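Local coordinates for uncharacterized protein (Nostoc punctiforme, PDB 2QDR) that is of unknown function but belongs to the cupin clan, has a double-stranded beta-helix fold and is a putative dioxygenase, at residues R34-G39 and N161-L166; K190-G195 and N206-R211. All blocks are in the same frame, centred on the assembly; numbering follows the deposited sequence.

Contact 1 of 2, residues R34-G39 and N161-L166; sequences RMNLSG and NGSVPL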
loop_
_atom_site.group_PDB
_atom_site.type_symbol
_atom_site.label_atom_id
_atom_site.label_comp_id
_atom_site.label_asym_id
_atom_site.label_seq_id
_atom_site.Cartn_x
_atom_site.Cartn_y
_atom_site.Cartn_z
ATOM N N ARG A 34 31.174 -4.255 -17.565
ATOM C CA ARG A 34 32.019 -3.580 -18.565
ATOM C C ARG A 34 32.354 -2.113 -18.232
ATOM O O ARG A 34 32.610 -1.314 -19.128
ATOM C CB ARG A 34 31.287 -3.676 -19.931
ATOM C CG ARG A 34 30.969 -5.106 -20.494
ATOM C CD ARG A 34 32.026 -5.612 -21.458
ATOM N NE ARG A 34 32.093 -4.720 -22.627
ATOM C CZ ARG A 34 32.962 -4.802 -23.639
ATOM N NH1 ARG A 34 33.890 -5.764 -23.699
ATOM N NH2 ARG A 34 32.894 -3.896 -24.622
HETATM N N MSE A 35 32.386 -1.782 -16.945
HETATM C CA MSE A 35 32.624 -0.417 -16.471
HETATM C C MSE A 35 34.120 -0.193 -16.230
HETATM O O MSE A 35 34.648 0.881 -16.523
HETATM C CB MSE A 35 31.821 -0.210 -15.180
HETATM C CG MSE A 35 31.110 1.091 -15.121
HETATM SE SE MSE A 35 30.053 1.308 -13.500
HETATM C CE MSE A 35 28.563 1.992 -14.243
ATOM N N ASN A 36 34.785 -1.209 -15.682
ATOM C CA ASN A 36 36.216 -1.176 -15.376
ATOM C C ASN A 36 36.633 -0.093 -14.358
ATOM O O ASN A 36 37.683 0.510 -14.480
ATOM C CB ASN A 36 37.064 -1.132 -16.687
ATOM C CG ASN A 36 37.041 -2.455 -17.456
ATOM O OD1 ASN A 36 37.390 -3.512 -16.916
ATOM N ND2 ASN A 36 36.715 -2.385 -18.739
ATOM N N LEU A 37 35.801 0.121 -13.333
ATOM C CA LEU A 37 36.102 1.085 -12.243
ATOM C C LEU A 37 37.157 0.588 -11.251
ATOM O O LEU A 37 37.626 1.359 -10.410
ATOM C CB LEU A 37 34.850 1.448 -11.435
ATOM C CG LEU A 37 33.780 2.316 -12.074
ATOM C CD1 LEU A 37 32.598 2.436 -11.123
ATOM C CD2 LEU A 37 34.324 3.704 -12.432
ATOM N N SER A 38 37.493 -0.698 -11.320
ATOM C CA SER A 38 38.473 -1.320 -10.450
ATOM C C SER A 38 39.890 -0.849 -10.700
ATOM O O SER A 38 40.229 -0.499 -11.825
ATOM C CB SER A 38 38.447 -2.822 -10.709
ATOM O OG SER A 38 37.128 -3.325 -10.604
ATOM N N GLY A 39 40.694 -0.845 -9.636
ATOM C CA GLY A 39 42.114 -0.491 -9.675
ATOM C C GLY A 39 42.602 0.760 -10.374
ATOM O O GLY A 39 43.666 0.726 -10.981
ATOM N N ASN A 161 34.991 3.250 -21.148
ATOM C CA ASN A 161 34.920 2.033 -20.306
ATOM C C ASN A 161 35.490 0.712 -20.819
ATOM O O ASN A 161 35.829 -0.153 -20.010
ATOM C CB ASN A 161 33.458 1.732 -19.978
ATOM C CG ASN A 161 32.742 2.872 -19.300
ATOM O OD1 ASN A 161 33.345 3.757 -18.691
ATOM N ND2 ASN A 161 31.425 2.833 -19.378
ATOM N N GLY A 162 35.535 0.529 -22.135
ATOM C CA GLY A 162 36.038 -0.703 -22.764
ATOM C C GLY A 162 37.373 -1.244 -22.279
ATOM O O GLY A 162 38.166 -0.529 -21.646
ATOM N N SER A 163 37.621 -2.517 -22.592
ATOM C CA SER A 163 38.851 -3.199 -22.199
ATOM C C SER A 163 40.085 -2.626 -22.899
ATOM O O SER A 163 41.166 -2.603 -22.322
ATOM C CB SER A 163 38.722 -4.681 -22.528
ATOM O OG SER A 163 37.524 -5.189 -21.976
ATOM N N VAL A 164 39.912 -2.210 -24.161
ATOM C CA VAL A 164 40.992 -1.624 -24.949
ATOM C C VAL A 164 40.791 -0.109 -24.852
ATOM O O VAL A 164 39.705 0.339 -24.493
ATOM C CB VAL A 164 40.961 -2.070 -26.409
ATOM N N PRO A 165 41.837 0.692 -25.130
ATOM C CA PRO A 165 41.650 2.160 -25.080
ATOM C C PRO A 165 40.716 2.596 -26.216
ATOM O O PRO A 165 40.768 2.018 -27.309
ATOM C CB PRO A 165 43.060 2.723 -25.242
ATOM C CG PRO A 165 43.902 1.599 -25.747
ATOM C CD PRO A 165 43.215 0.301 -25.477
ATOM N N LEU A 166 39.869 3.589 -25.956
ATOM C CA LEU A 166 38.888 4.052 -26.945
ATOM C C LEU A 166 39.550 4.713 -28.161
ATOM O O LEU A 166 40.505 5.483 -28.026
ATOM C CB LEU A 166 37.842 4.972 -26.276
ATOM C CG LEU A 166 36.643 5.443 -27.138
ATOM C CD1 LEU A 166 35.421 5.804 -26.293
ATOM C CD2 LEU A 166 37.003 6.594 -28.113
#
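Two irregular loops of the cupin-type beta structure meet here: loop 34-39, which leads into strand 41-42, and loop 161-166, which follows strand 154-160. The carboxamide of Asn36 joins them, its ND2 donating to the backbone O of Asn161 at 2.7 Å. This bond is nearly straight, with an N-H...O angle of 171°, and it runs almost along the axis of the Asn161 carbonyl; the acceptor lies in the amide plane of Asn36. CB of Asn36 points toward 161-166, and CG stands beside the backbone N of the same residue, anti to its carbonyl carbon (chi1 -71°). A second carbonyl, O of Gly162, lies 3.7 Å from Asn36 ND2, a contact without a hydrogen bond. Val23 and Ala91 also touch the Asn36 side chain.

Next to this bond the first loop presents backbone to the side chain of Asn161. CB of Asn161 packs against Arg34 O at 3.3 Å and against Met35 O at 3.8 Å. The carboxamide beyond is engaged elsewhere: ND2 of Asn161 donates to Glu114 OE2, while OD1 accepts from Arg284 NH1. Both polar ends of this buried side chain are therefore satisfied, and they tie the loop to strands 113-117 and 279-285. The selenium-bearing side chain of Met35 starts away from 161-166 and packs on Arg284 as well.

The Arg34 chain is bent at chi2 and chi3, and Arg34 NH1 lies 4.1 Å from Ser163 OG, which sits oblique to the guanidinium, a loose approach. NH2 of Arg34 has a long, weak ion pair with Asp112. A side-chain-to-main-chain hydrogen bond thus bridges two loops that connect strands of a cupin-type double-stranded beta-helix.

Contact 2 of 2, residues K190-G195 and N206-R211; sequences KLLPWG and NKKWLR
Gly195 and Lys207 form an antiparallel hydrogen-bonded pair. Gly195 N donates to Lys207 O at 3.1 Å, and Lys207 N returns a straighter bond to Gly195 O (3.0 Å, 171°). The same Gly195 oxygen takes a further bond, from Asn206 ND2 at 3.1 Å; this donor stands well above the carbonyl plane and reaches the oxygen from the face opposite to Lys207 N, so two N-H groups grip one acceptor.

Aromatic contacts centre on Trp194, whose indole is crossed at about a right angle by the Lys208 side chain. Extended beyond CG, that chain passes over one ring face: Lys208 CG lies 3.5 Å from Trp194 CE3, and Lys208 CE sits 3.8 Å from the centroid of the Trp194 five-membered ring in a CH-pi contact. Lys208 NZ completes a cation-pi interaction, 4.5 Å from that Trp194 centroid and 23° off the ring normal. Backbone of Lys207 meets the ring edge.

Strand 195-196 is the outermost strand, within this chain, of an antiparallel sheet of the double-stranded beta-helix (cupin) architecture; it lies beside 205-212, whose other neighbour is 218-224. Leu210 and Arg211 both face Val219 there, a classic beta bulge.

Among the polar contacts, Lys208 NZ gives Leu192 O a weak bond, but its stronger partners are Ser189 O of the same chain, and His227 ND1 of a second subunit. Trp194 NE1 likewise donates to Pro226 O of that subunit.

Apolar packing joins Leu192 to Leu210: Leu192 CD2 lies 4.1 Å from Leu210 CD2, the two side chains crossing obliquely, and Leu192 CD2 comes nearer still, 3.5 Å, to Trp209 O.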
loop_
_atom_site.group_PDB
_atom_site.type_symbol
_atom_site.label_atom_id
_atom_site.label_comp_id
_atom_site.label_asym_id
_atom_site.label_seq_id
_atom_site.Cartn_x
_atom_site.Cartn_y
_atom_site.Cartn_z
ATOM N N LYS A 190 16.648 15.864 -16.697
ATOM C CA LYS A 190 15.779 16.924 -16.165
ATOM C C LYS A 190 14.286 16.555 -16.309
ATOM O O LYS A 190 13.497 16.843 -15.422
ATOM C CB LYS A 190 16.077 18.288 -16.825
ATOM C CG LYS A 190 17.540 18.761 -16.702
ATOM C CD LYS A 190 17.810 20.178 -17.210
ATOM C CE LYS A 190 17.419 20.384 -18.666
ATOM N NZ LYS A 190 18.026 19.390 -19.600
ATOM N N LEU A 191 13.931 15.898 -17.419
ATOM C CA LEU A 191 12.547 15.473 -17.694
ATOM C C LEU A 191 12.123 14.204 -16.943
ATOM O O LEU A 191 10.939 13.909 -16.827
ATOM C CB LEU A 191 12.358 15.212 -19.188
ATOM C CG LEU A 191 12.698 16.350 -20.143
ATOM C CD1 LEU A 191 12.423 15.934 -21.604
ATOM C CD2 LEU A 191 11.932 17.601 -19.793
ATOM N N LEU A 192 13.099 13.470 -16.433
ATOM C CA LEU A 192 12.875 12.237 -15.723
ATOM C C LEU A 192 12.388 12.623 -14.325
ATOM O O LEU A 192 12.743 13.697 -13.856
ATOM C CB LEU A 192 14.205 11.482 -15.717
ATOM C CG LEU A 192 14.346 9.994 -15.459
ATOM C CD1 LEU A 192 13.625 9.174 -16.533
ATOM C CD2 LEU A 192 15.840 9.632 -15.397
ATOM N N PRO A 193 11.504 11.822 -13.687
ATOM C CA PRO A 193 11.026 12.164 -12.328
ATOM C C PRO A 193 11.853 11.526 -11.214
ATOM O O PRO A 193 12.481 10.498 -11.442
ATOM C CB PRO A 193 9.628 11.557 -12.311
ATOM C CG PRO A 193 9.770 10.328 -13.155
ATOM C CD PRO A 193 10.853 10.590 -14.176
ATOM N N TRP A 194 11.859 12.130 -10.025
ATOM C CA TRP A 194 12.589 11.570 -8.879
ATOM C C TRP A 194 11.851 10.377 -8.298
ATOM O O TRP A 194 10.625 10.385 -8.207
ATOM C CB TRP A 194 12.817 12.587 -7.758
ATOM C CG TRP A 194 13.795 13.646 -8.098
ATOM C CD1 TRP A 194 13.527 14.938 -8.389
ATOM C CD2 TRP A 194 15.217 13.489 -8.206
ATOM N NE1 TRP A 194 14.690 15.607 -8.647
ATOM C CE2 TRP A 194 15.746 14.745 -8.548
ATOM C CE3 TRP A 194 16.093 12.407 -8.044
ATOM C CZ2 TRP A 194 17.112 14.953 -8.756
ATOM C CZ3 TRP A 194 17.456 12.607 -8.264
ATOM C CH2 TRP A 194 17.951 13.868 -8.606
ATOM N N GLY A 195 12.621 9.369 -7.898
ATOM C CA GLY A 195 12.091 8.146 -7.304
ATOM C C GLY A 195 12.827 7.829 -6.020
ATOM O O GLY A 195 13.801 8.514 -5.661
ATOM N N ASN A 206 16.664 11.167 -2.942
ATOM C CA ASN A 206 15.982 10.616 -4.091
ATOM C C ASN A 206 17.003 10.272 -5.145
ATOM O O ASN A 206 18.100 10.835 -5.166
ATOM C CB ASN A 206 14.931 11.590 -4.604
ATOM C CG ASN A 206 13.710 11.658 -3.705
ATOM O OD1 ASN A 206 13.267 12.736 -3.336
ATOM N ND2 ASN A 206 13.180 10.502 -3.325
ATOM N N LYS A 207 16.597 9.390 -6.054
ATOM C CA LYS A 207 17.460 8.867 -7.085
ATOM C C LYS A 207 16.828 8.932 -8.479
ATOM O O LYS A 207 15.606 8.867 -8.614
ATOM C CB LYS A 207 17.696 7.411 -6.670
ATOM C CG LYS A 207 18.913 6.663 -7.155
ATOM C CD LYS A 207 18.782 5.209 -6.641
ATOM C CE LYS A 207 20.015 4.322 -6.834
ATOM N NZ LYS A 207 21.084 4.571 -5.832
ATOM N N LYS A 208 17.662 9.116 -9.502
ATOM C CA LYS A 208 17.236 9.116 -10.908
ATOM C C LYS A 208 18.122 8.168 -11.677
ATOM O O LYS A 208 19.243 8.535 -12.036
ATOM C CB LYS A 208 17.313 10.474 -11.597
ATOM C CG LYS A 208 16.148 11.379 -11.407
ATOM C CD LYS A 208 16.385 12.671 -12.175
ATOM C CE LYS A 208 15.246 13.620 -11.970
ATOM N NZ LYS A 208 15.355 14.860 -12.774
ATOM N N TRP A 209 17.634 6.958 -11.933
ATOM C CA TRP A 209 18.413 5.995 -12.705
ATOM C C TRP A 209 18.570 6.394 -14.160
ATOM O O TRP A 209 17.591 6.693 -14.825
ATOM C CB TRP A 209 17.777 4.607 -12.674
ATOM C CG TRP A 209 17.995 3.902 -11.421
ATOM C CD1 TRP A 209 17.250 3.974 -10.288
ATOM C CD2 TRP A 209 19.050 2.991 -11.160
ATOM N NE1 TRP A 209 17.779 3.156 -9.327
ATOM C CE2 TRP A 209 18.887 2.532 -9.842
ATOM C CE3 TRP A 209 20.122 2.511 -11.918
ATOM C CZ2 TRP A 209 19.765 1.624 -9.257
ATOM C CZ3 TRP A 209 20.976 1.604 -11.348
ATOM C CH2 TRP A 209 20.794 1.167 -10.026
ATOM N N LEU A 210 19.813 6.409 -14.632
ATOM C CA LEU A 210 20.130 6.717 -16.019
ATOM C C LEU A 210 20.456 5.436 -16.801
ATOM O O LEU A 210 20.165 5.350 -18.005
ATOM C CB LEU A 210 21.296 7.681 -16.082
ATOM C CG LEU A 210 21.148 9.008 -15.338
ATOM C CD1 LEU A 210 22.447 9.818 -15.491
ATOM C CD2 LEU A 210 19.933 9.807 -15.804
ATOM N N ARG A 211 21.077 4.457 -16.137
ATOM C CA ARG A 211 21.422 3.182 -16.770
ATOM C C ARG A 211 21.684 2.119 -15.701
ATOM O O ARG A 211 22.260 2.422 -14.664
ATOM C CB ARG A 211 22.646 3.330 -17.672
ATOM C CG ARG A 211 23.035 2.048 -18.460
ATOM C CD ARG A 211 24.275 2.282 -19.319
ATOM N NE ARG A 211 25.425 2.570 -18.459
ATOM C CZ ARG A 211 26.279 1.678 -17.968
ATOM N NH1 ARG A 211 26.197 0.377 -18.251
ATOM N NH2 ARG A 211 27.260 2.102 -17.183
#

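In the fold
Contact 1 and contact 2 lie on opposite sides of the chain's centre, with their own centres 25 Å apart, and both are partly buried. Contact 1 joins two loops far apart in sequence and is untouched by other chains; contact 2 closes a short connection onto a strand and borders two further subunits. Their chemistry differs accordingly: one side-chain-to-backbone bond between irregular loops in the first, a single antiparallel backbone pair with a lysine over an indole in the second. They nevertheless meet directly, Met35 CE packing against Arg211 NH2, and Glu114, the partner of Asn161, also forms a salt bridge with Arg211 at the end of segment 206-211.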